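Local structure of glycosyltransferase (Streptomyces halstedii, 3WAD) at residues 23-29 with 406-410; 30-34 with 47-51; 152-156 with 344-349; 161-165 with 195-200. The protein is a bacterial glycosyltransferase of the GT-B fold, built from two Rossmann-like domains that face each other across a cleft. All blocks are in the same frame, centred on the assembly; numbering follows the deposited sequence.

Contact 1 of 4, residues 23-29 with 406-410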
# COMPACT_ATOMS: atom_id res chain seq x y z
N ALA B 23 -3.71 5.75 3.03
CA ALA B 23 -3.95 6.68 4.19
C ALA B 23 -5.25 6.30 4.90
O ALA B 23 -5.25 6.11 6.11
CB ALA B 23 -3.96 8.16 3.77
N LEU B 24 -6.31 6.09 4.15
CA LEU B 24 -7.57 5.61 4.72
C LEU B 24 -7.43 4.22 5.39
O LEU B 24 -8.01 3.96 6.49
CB LEU B 24 -8.63 5.56 3.65
CG LEU B 24 -9.17 6.93 3.16
CD1 LEU B 24 -9.91 6.68 1.82
CD2 LEU B 24 -10.21 7.57 4.23
N THR B 25 -6.67 3.33 4.74
CA THR B 25 -6.44 2.00 5.33
C THR B 25 -5.70 2.07 6.68
O THR B 25 -6.09 1.41 7.63
CB THR B 25 -5.71 1.10 4.30
OG1 THR B 25 -6.55 1.01 3.12
CG2 THR B 25 -5.49 -0.32 4.84
N THR B 26 -4.66 2.89 6.78
CA THR B 26 -3.84 2.82 7.98
C THR B 26 -4.43 3.64 9.14
O THR B 26 -3.98 3.52 10.29
CB THR B 26 -2.39 3.21 7.70
OG1 THR B 26 -2.33 4.53 7.11
CG2 THR B 26 -1.72 2.07 6.72
N ALA B 27 -5.39 4.49 8.81
CA ALA B 27 -6.23 5.14 9.82
C ALA B 27 -7.34 4.19 10.32
O ALA B 27 -7.95 4.50 11.33
CB ALA B 27 -6.77 6.43 9.29
N GLY B 28 -7.63 3.08 9.62
CA GLY B 28 -8.44 1.96 10.20
C GLY B 28 -9.68 1.65 9.39
O GLY B 28 -10.49 0.71 9.69
N HIS B 29 -9.88 2.42 8.33
CA HIS B 29 -11.05 2.22 7.57
C HIS B 29 -10.87 1.04 6.67
O HIS B 29 -9.72 0.69 6.37
CB HIS B 29 -11.29 3.51 6.83
CG HIS B 29 -11.26 4.70 7.75
ND1 HIS B 29 -12.27 4.95 8.66
CD2 HIS B 29 -10.32 5.67 7.95
CE1 HIS B 29 -11.97 6.03 9.36
NE2 HIS B 29 -10.80 6.50 8.94
N VAL B 406 -7.75 12.49 5.31
CA VAL B 406 -8.62 11.44 5.79
C VAL B 406 -9.59 12.09 6.82
O VAL B 406 -10.74 11.81 6.81
CB VAL B 406 -7.78 10.30 6.48
CG1 VAL B 406 -8.71 9.35 7.31
CG2 VAL B 406 -6.95 9.53 5.45
N GLY B 407 -9.09 13.02 7.63
CA GLY B 407 -9.94 13.65 8.65
C GLY B 407 -11.05 14.43 8.00
O GLY B 407 -12.15 14.38 8.46
N GLU B 408 -10.77 15.12 6.89
CA GLU B 408 -11.85 15.76 6.14
C GLU B 408 -12.80 14.80 5.51
O GLU B 408 -13.99 15.08 5.38
CB GLU B 408 -11.30 16.65 5.01
CG GLU B 408 -10.43 17.70 5.48
CD GLU B 408 -11.19 18.91 5.99
OE1 GLU B 408 -12.45 18.89 6.15
OE2 GLU B 408 -10.47 19.90 6.29
N LEU B 409 -12.28 13.66 5.04
CA LEU B 409 -13.14 12.73 4.37
C LEU B 409 -14.13 12.11 5.40
O LEU B 409 -15.23 11.72 5.05
CB LEU B 409 -12.29 11.62 3.68
CG LEU B 409 -11.53 12.11 2.42
CD1 LEU B 409 -10.64 11.01 1.86
CD2 LEU B 409 -12.46 12.64 1.37
N VAL B 410 -13.65 11.92 6.62
CA VAL B 410 -14.51 11.41 7.71
C VAL B 410 -15.55 12.49 7.99
O VAL B 410 -16.70 12.14 8.20
CB VAL B 410 -13.68 11.03 8.97
CG1 VAL B 410 -14.55 10.88 10.25
CG2 VAL B 410 -12.89 9.71 8.73
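In this GT-B glycosyltransferase the C-terminal helix 402-415 returns to the N-terminal Rossmann-like domain and packs on helix 18-27, a domain-crossing tail well known in the fold. The segment axes pass 10.8 Å apart and cross at -78°, so contact is confined to a small patch, here apolar. Val406 loses the most surface. Val406 CG2 lies 3.7 Å from Ala23 CB, and Val406 CG1 is 4.0 Å from Ala27 CB and 3.9 Å from Leu24 CD2, so the valine sits over one turn of the first helix between the two alanines. Leu24 comes next: its CA-CB bond points sideways, yet its end swings in, and Leu24 CD2 also reaches Leu409 CD1 at 4.2 Å. Leu24 and Leu409 both continue onto Ile128 of strand 126-130, which ties the helix pair to the parallel sheet beneath. Helix 18-27 ends in a Schellman motif at Gly28, whose positive phi (122°) would press a CB against the preceding carbonyl; His29 N bonds back to Leu24 O at 3.0 Å. The turn directs His29 to the second helix. His29 ND1 is hydrogen-bonded to Met1 N, while His29 NE2 lies 3.9 Å from Val406 CG1 and 3.8 Å from Val410 CG2.

Contact 2 of 4, residues 30-34 with 47-51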
# COMPACT_ATOMS: atom_id res chain seq x y z
N GLU B 30 -11.98 0.48 6.17
CA GLU B 30 -12.00 -0.66 5.27
C GLU B 30 -12.19 -0.09 3.86
O GLU B 30 -13.21 0.56 3.59
CB GLU B 30 -13.21 -1.55 5.49
CG GLU B 30 -13.36 -2.11 6.86
CD GLU B 30 -12.55 -3.36 7.05
OE1 GLU B 30 -11.81 -3.44 8.06
OE2 GLU B 30 -12.62 -4.27 6.18
N VAL B 31 -11.22 -0.34 2.98
CA VAL B 31 -11.23 0.30 1.64
C VAL B 31 -11.32 -0.79 0.59
O VAL B 31 -10.56 -1.74 0.61
CB VAL B 31 -9.95 1.05 1.47
CG1 VAL B 31 -9.88 1.76 0.09
CG2 VAL B 31 -9.80 2.10 2.61
N HIS B 32 -12.32 -0.69 -0.27
CA HIS B 32 -12.42 -1.51 -1.45
C HIS B 32 -12.08 -0.68 -2.71
O HIS B 32 -12.64 0.45 -2.89
CB HIS B 32 -13.85 -2.11 -1.60
CG HIS B 32 -14.16 -3.20 -0.62
ND1 HIS B 32 -15.43 -3.72 -0.47
CD2 HIS B 32 -13.38 -3.89 0.25
CE1 HIS B 32 -15.41 -4.69 0.42
NE2 HIS B 32 -14.19 -4.79 0.90
N ILE B 33 -11.25 -1.24 -3.60
CA ILE B 33 -10.99 -0.57 -4.90
C ILE B 33 -11.74 -1.33 -5.98
O ILE B 33 -11.38 -2.51 -6.31
CB ILE B 33 -9.43 -0.46 -5.31
CG1 ILE B 33 -8.56 -0.07 -4.10
CG2 ILE B 33 -9.23 0.42 -6.62
CD1 ILE B 33 -8.87 1.39 -3.51
N ALA B 34 -12.76 -0.70 -6.53
CA ALA B 34 -13.56 -1.40 -7.52
C ALA B 34 -13.10 -0.89 -8.85
O ALA B 34 -13.03 0.33 -9.04
CB ALA B 34 -15.09 -1.08 -7.30
N GLY B 47 -0.83 -3.09 -3.31
CA GLY B 47 -1.13 -3.55 -1.97
C GLY B 47 -2.56 -3.39 -1.50
O GLY B 47 -2.79 -3.46 -0.29
N LEU B 48 -3.53 -3.26 -2.41
CA LEU B 48 -4.89 -2.90 -2.01
C LEU B 48 -5.88 -4.01 -2.37
O LEU B 48 -5.50 -4.98 -3.04
CB LEU B 48 -5.30 -1.54 -2.65
CG LEU B 48 -4.46 -0.35 -2.28
CD1 LEU B 48 -4.62 0.94 -3.16
CD2 LEU B 48 -4.69 -0.04 -0.73
N THR B 49 -7.15 -3.86 -1.98
CA THR B 49 -8.16 -4.91 -2.15
C THR B 49 -9.00 -4.57 -3.32
O THR B 49 -9.60 -3.51 -3.35
CB THR B 49 -9.04 -5.01 -0.90
OG1 THR B 49 -8.21 -5.35 0.18
CG2 THR B 49 -10.08 -6.09 -0.98
N ALA B 50 -9.02 -5.47 -4.30
CA ALA B 50 -9.69 -5.24 -5.53
C ALA B 50 -11.05 -5.87 -5.49
O ALA B 50 -11.21 -7.05 -5.05
CB ALA B 50 -8.88 -5.87 -6.67
N VAL B 51 -12.04 -5.13 -6.01
CA VAL B 51 -13.38 -5.63 -6.17
C VAL B 51 -13.72 -5.50 -7.66
O VAL B 51 -14.03 -4.41 -8.12
CB VAL B 51 -14.38 -4.81 -5.25
CG1 VAL B 51 -15.81 -5.31 -5.33
CG2 VAL B 51 -13.87 -4.82 -3.82
O HOH W 1 -7.83 -1.60 -0.49
O HOH W 2 -9.96 -3.97 2.47
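Strands 30-34 and 49-51 run parallel in register, their axes 49° apart, with Ile33 opposite Ala50 (CA to CA 4.9 Å) and Ala34 opposite Val51 (CA to CA 4.4 Å). Ile33 supplies both direct backbone bonds: Ile33 N donates to Thr49 O at 2.8 Å and Ile33 O accepts from Val51 N at 2.7 Å. A CA-H...O contact joins Ala34 CA to Val51 O (3.1 Å). Toward Val31 the strands part and two waters fill the gap: one links Val31 O (2.9 Å) to Thr49 N (2.8 Å), the other Val31 O (3.0 Å) to Thr49 OG1 (3.2 Å). This pair frames the beta-alpha-beta unit of strand 30-35, helix 40-44 and strand 49-52 at the end of this chain's part of the N-terminal Rossmann-like sheet. Ile33 CG1 meets Leu48 CB at 3.9 Å, and both side chains pack on Ile43 of the connecting helix. On the other face Ala34 CB is 4.3 Å from Val51 CB; Val51 CG2 lies 3.5 Å from His32 CB, while His32 ND1 bonds to His118. Thr49 and Ala50 also pair with a strand of the second subunit. Direct bonds thus hold the strands at Ile33, while water takes the polar groups of Val31 and Thr49 where they part.

Contact 3 of 4, residues 152-156 with 344-349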
# COMPACT_ATOMS: atom_id res chain seq x y z
N PHE B 152 -7.51 14.21 -11.04
CA PHE B 152 -6.25 13.52 -11.38
C PHE B 152 -5.35 14.55 -12.13
O PHE B 152 -4.25 14.23 -12.62
CB PHE B 152 -6.61 12.25 -12.23
CG PHE B 152 -7.32 12.59 -13.50
CD1 PHE B 152 -6.57 13.06 -14.62
CD2 PHE B 152 -8.69 12.53 -13.58
CE1 PHE B 152 -7.25 13.45 -15.78
CE2 PHE B 152 -9.34 12.91 -14.66
CZ PHE B 152 -8.63 13.38 -15.79
N GLY B 153 -5.80 15.81 -12.19
CA GLY B 153 -4.99 16.95 -12.70
C GLY B 153 -5.92 18.13 -12.44
O GLY B 153 -6.75 18.09 -11.53
N LEU B 154 -5.85 19.16 -13.28
CA LEU B 154 -6.86 20.21 -13.22
C LEU B 154 -8.29 19.80 -13.59
O LEU B 154 -8.55 18.80 -14.27
CB LEU B 154 -6.42 21.40 -14.10
CG LEU B 154 -5.01 21.99 -13.96
CD1 LEU B 154 -4.90 23.28 -14.87
CD2 LEU B 154 -4.54 22.32 -12.55
N ASP B 155 -9.25 20.56 -13.08
CA ASP B 155 -10.65 20.21 -13.26
C ASP B 155 -11.23 20.81 -14.55
O ASP B 155 -12.06 21.72 -14.49
CB ASP B 155 -11.45 20.66 -12.02
CG ASP B 155 -12.84 20.09 -12.00
OD1 ASP B 155 -13.25 19.18 -12.81
OD2 ASP B 155 -13.56 20.55 -11.10
N GLN B 156 -10.78 20.30 -15.71
CA GLN B 156 -11.27 20.76 -17.00
C GLN B 156 -12.78 20.62 -17.04
O GLN B 156 -13.50 21.46 -17.61
CB GLN B 156 -10.68 19.91 -18.13
CG GLN B 156 -9.18 20.02 -18.32
CD GLN B 156 -8.67 21.40 -18.79
OE1 GLN B 156 -9.40 22.40 -18.77
NE2 GLN B 156 -7.39 21.43 -19.26
N TRP B 344 -4.51 16.29 -21.34
CA TRP B 344 -5.43 16.76 -20.28
C TRP B 344 -5.26 18.25 -19.96
O TRP B 344 -6.12 19.06 -20.27
CB TRP B 344 -5.32 15.87 -19.01
CG TRP B 344 -6.37 16.24 -18.05
CD1 TRP B 344 -6.18 16.90 -16.86
CD2 TRP B 344 -7.80 16.03 -18.20
NE1 TRP B 344 -7.43 17.13 -16.25
CE2 TRP B 344 -8.43 16.63 -17.09
CE3 TRP B 344 -8.60 15.45 -19.22
CZ2 TRP B 344 -9.79 16.62 -16.94
CZ3 TRP B 344 -9.96 15.41 -19.07
CH2 TRP B 344 -10.56 16.00 -17.92
N ASP B 345 -4.13 18.59 -19.36
CA ASP B 345 -3.90 19.95 -18.83
C ASP B 345 -2.45 20.35 -18.94
O ASP B 345 -2.04 21.34 -18.32
CB ASP B 345 -4.26 20.02 -17.33
CG ASP B 345 -3.49 19.00 -16.50
OD1 ASP B 345 -3.74 18.89 -15.28
OD2 ASP B 345 -2.61 18.32 -17.10
N GLU B 346 -1.66 19.60 -19.69
CA GLU B 346 -0.23 19.78 -19.63
C GLU B 346 0.21 21.16 -20.13
O GLU B 346 1.16 21.75 -19.57
CB GLU B 346 0.50 18.68 -20.43
CG GLU B 346 0.19 17.30 -19.98
CD GLU B 346 -0.89 16.69 -20.84
OE1 GLU B 346 -1.95 17.30 -21.12
OE2 GLU B 346 -0.64 15.58 -21.29
N GLY B 347 -0.45 21.68 -21.15
CA GLY B 347 -0.08 22.99 -21.76
C GLY B 347 -0.27 24.11 -20.74
O GLY B 347 0.61 24.94 -20.49
N TYR B 348 -1.42 24.06 -20.09
CA TYR B 348 -1.86 25.12 -19.23
C TYR B 348 -1.07 25.10 -17.94
O TYR B 348 -0.63 26.14 -17.47
CB TYR B 348 -3.36 24.99 -18.99
CG TYR B 348 -3.87 26.03 -18.01
CD1 TYR B 348 -4.56 27.13 -18.47
CD2 TYR B 348 -3.66 25.90 -16.62
CE1 TYR B 348 -5.07 28.05 -17.61
CE2 TYR B 348 -4.15 26.81 -15.74
CZ TYR B 348 -4.84 27.90 -16.25
OH TYR B 348 -5.36 28.82 -15.43
N VAL B 349 -0.84 23.91 -17.38
CA VAL B 349 -0.01 23.80 -16.17
C VAL B 349 1.45 24.16 -16.50
O VAL B 349 2.14 24.77 -15.69
CB VAL B 349 -0.10 22.42 -15.61
CG1 VAL B 349 0.99 22.19 -14.51
CG2 VAL B 349 -1.54 22.19 -15.03
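Trp344 is held between the two ends of a short loop: Phe152 lies over one face of its indole and Gln156 over the other. Phe152 CZ comes to 3.5 Å from Trp344 CE2, with ring planes oblique at 49°, and Gln156 CG makes a CH-pi contact, 4.0 Å from the centroid of the six-membered ring. At the indole edge, Trp344 NE1 donates to Leu154 O at 2.8 Å. Gln156 NE2 in turn donates to Trp344 O at 2.9 Å, its OE1 being taken by Arg159. Here the two Rossmann-like domains of the GT-B fold face each other: residues 152-156 follow strand 147-150 of the N-terminal domain, and residues 344-349 lead into helix 346-355 of the C-terminal one. Asp345, at the N-cap position of that helix, makes no capping bond; its OD1 instead accepts from Leu154 N across the domains at 2.9 Å and forms a salt bridge with Arg326. A CB on Gly153 would fall 2.5 Å from Asp345 OD1, a clash, so the close approach depends on the missing side chain. Beyond the polar bonds, Leu154 CD1 packs at 3.4 Å from Tyr348 CD2 and 3.5 Å from Val349 CG2 on the first turn of the helix.

Contact 4 of 4, residues 161-165 with 195-200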
# COMPACT_ATOMS: atom_id res chain seq x y z
N ARG B 161 -18.05 22.89 -16.97
CA ARG B 161 -19.43 22.72 -16.47
C ARG B 161 -19.97 24.04 -15.86
O ARG B 161 -21.16 24.37 -16.01
CB ARG B 161 -19.51 21.61 -15.41
CG ARG B 161 -20.93 21.48 -14.88
CD ARG B 161 -21.81 20.98 -15.98
NE ARG B 161 -23.08 20.45 -15.48
CZ ARG B 161 -24.11 20.11 -16.25
NH1 ARG B 161 -24.00 20.12 -17.58
NH2 ARG B 161 -25.26 19.64 -15.68
N ASP B 162 -19.10 24.75 -15.18
CA ASP B 162 -19.48 26.07 -14.62
C ASP B 162 -19.89 27.03 -15.71
O ASP B 162 -20.98 27.65 -15.58
CB ASP B 162 -18.37 26.63 -13.78
CG ASP B 162 -18.26 25.93 -12.47
OD1 ASP B 162 -19.19 25.15 -12.06
OD2 ASP B 162 -17.20 26.12 -11.87
N HIS B 163 -19.08 27.12 -16.76
CA HIS B 163 -19.39 27.97 -17.91
C HIS B 163 -20.73 27.55 -18.46
O HIS B 163 -21.59 28.41 -18.68
CB HIS B 163 -18.39 27.83 -19.06
CG HIS B 163 -17.12 28.59 -18.91
ND1 HIS B 163 -17.04 29.96 -19.03
CD2 HIS B 163 -15.85 28.16 -18.72
CE1 HIS B 163 -15.79 30.35 -18.85
NE2 HIS B 163 -15.05 29.28 -18.67
N PHE B 164 -20.89 26.25 -18.73
CA PHE B 164 -22.13 25.73 -19.28
C PHE B 164 -23.35 26.06 -18.44
O PHE B 164 -24.44 26.38 -18.99
CB PHE B 164 -22.09 24.22 -19.47
CG PHE B 164 -23.25 23.67 -20.21
CD1 PHE B 164 -23.34 23.83 -21.58
CD2 PHE B 164 -24.23 22.96 -19.57
CE1 PHE B 164 -24.36 23.27 -22.33
CE2 PHE B 164 -25.31 22.40 -20.29
CZ PHE B 164 -25.37 22.56 -21.67
N ASN B 165 -23.19 25.96 -17.11
CA ASN B 165 -24.38 26.18 -16.27
C ASN B 165 -24.71 27.69 -16.20
O ASN B 165 -25.88 28.02 -16.15
CB ASN B 165 -24.23 25.63 -14.83
CG ASN B 165 -24.16 24.11 -14.75
OD1 ASN B 165 -24.68 23.39 -15.59
ND2 ASN B 165 -23.48 23.62 -13.72
N PHE B 195 -31.42 12.22 -11.67
CA PHE B 195 -30.42 13.30 -11.90
C PHE B 195 -30.40 14.41 -10.86
O PHE B 195 -31.43 15.06 -10.64
CB PHE B 195 -30.51 13.92 -13.28
CG PHE B 195 -29.45 14.94 -13.52
CD1 PHE B 195 -28.11 14.52 -13.77
CD2 PHE B 195 -29.74 16.32 -13.41
CE1 PHE B 195 -27.08 15.47 -13.95
CE2 PHE B 195 -28.72 17.30 -13.61
CZ PHE B 195 -27.39 16.87 -13.87
N THR B 196 -29.27 14.63 -10.18
CA THR B 196 -29.01 15.87 -9.47
C THR B 196 -27.69 16.37 -10.04
O THR B 196 -26.92 15.57 -10.61
CB THR B 196 -28.71 15.63 -7.99
OG1 THR B 196 -27.81 14.49 -7.85
CG2 THR B 196 -30.00 15.36 -7.19
N GLU B 197 -27.38 17.64 -9.79
CA GLU B 197 -26.13 18.21 -10.25
C GLU B 197 -24.94 17.56 -9.52
O GLU B 197 -23.82 17.51 -10.00
CB GLU B 197 -26.15 19.74 -10.10
CG GLU B 197 -24.88 20.47 -10.59
CD GLU B 197 -24.58 20.36 -12.12
OE1 GLU B 197 -25.47 19.96 -12.89
OE2 GLU B 197 -23.43 20.69 -12.56
N SER B 198 -25.20 17.03 -8.35
CA SER B 198 -24.15 16.41 -7.59
C SER B 198 -23.69 15.11 -8.28
O SER B 198 -22.60 14.63 -8.01
CB SER B 198 -24.65 16.18 -6.17
OG SER B 198 -25.60 15.15 -6.28
N LEU B 199 -24.46 14.57 -9.24
CA LEU B 199 -24.00 13.39 -10.02
C LEU B 199 -22.86 13.78 -10.98
O LEU B 199 -22.06 12.93 -11.40
CB LEU B 199 -25.15 12.78 -10.88
CG LEU B 199 -26.26 12.12 -10.02
CD1 LEU B 199 -27.26 11.57 -10.95
CD2 LEU B 199 -25.69 10.99 -9.11
N VAL B 200 -22.82 15.06 -11.33
CA VAL B 200 -21.84 15.54 -12.27
C VAL B 200 -20.53 15.81 -11.61
O VAL B 200 -19.46 15.45 -12.15
CB VAL B 200 -22.30 16.86 -12.98
CG1 VAL B 200 -21.12 17.41 -13.77
CG2 VAL B 200 -23.51 16.55 -13.93
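Charge dominates the contact between helix 156-168 and the segment 195-200 that leads into helix 198-201, both in the N-terminal Rossmann-like domain of this GT-B protein. Arg161 and Glu197 form a bidentate salt bridge: Arg161 NE donates to Glu197 OE2 at 3.0 Å and Arg161 NH2 to Glu197 OE1 at 2.8 Å, with N-H...O angles of 163° and 162°, and OE1 lies near the guanidinium plane. Arg161 NH2 has a second acidic partner in Asp178. A hydrogen bond from an uncharged amide adds to the pair, as Asn165 ND2 donates to Glu197 OE2 at 3.2 Å. Asn165 is one helical turn on from Arg161, its N bonded to Arg161 O at 2.8 Å, so both donors project from the same side of the helix and OE2 accepts from each. Apolar groups line the guanidinium: Arg161 NH2 is 3.9 Å from Phe195 CZ and 4.0 Å from Val200 CG2. Phe195 and Val200 both also touch Leu184 of helix 179-188, while Arg161 touches Leu180, so that helix borders both segments. The backbones stay well apart, with CA atoms of Arg161 and Val200 8.7 Å from each other and those of Asn165 and Glu197 10.1 Å. The connection is therefore made by side chains alone, chiefly the long Arg161 and Glu197, and its two-pronged geometry fixes the direction of the arginine as well as pairing its charge.

Contacts 1 and 2 adjoin in the N-terminal domain, with centres 14 Å apart: helix 18-27 runs into strand 30-35, and Val31 CG2 touches Thr25 OG1 (3.5 Å) and Leu24 CB (3.8 Å). Both also meet the second subunit. Contact 3 lies about 27 Å from each of them, between centres, and nearest the middle of the chain. Like contact 1, where the C-terminal helix crosses back, it joins the N-terminal domain to the C-terminal part of the chain, so the two are linked at two separate places. Helix 156-168 connects contact 3, which includes its first residue, to contact 4 farther along; their centres are 19 Å apart and nearest atoms about 5 Å, without touching.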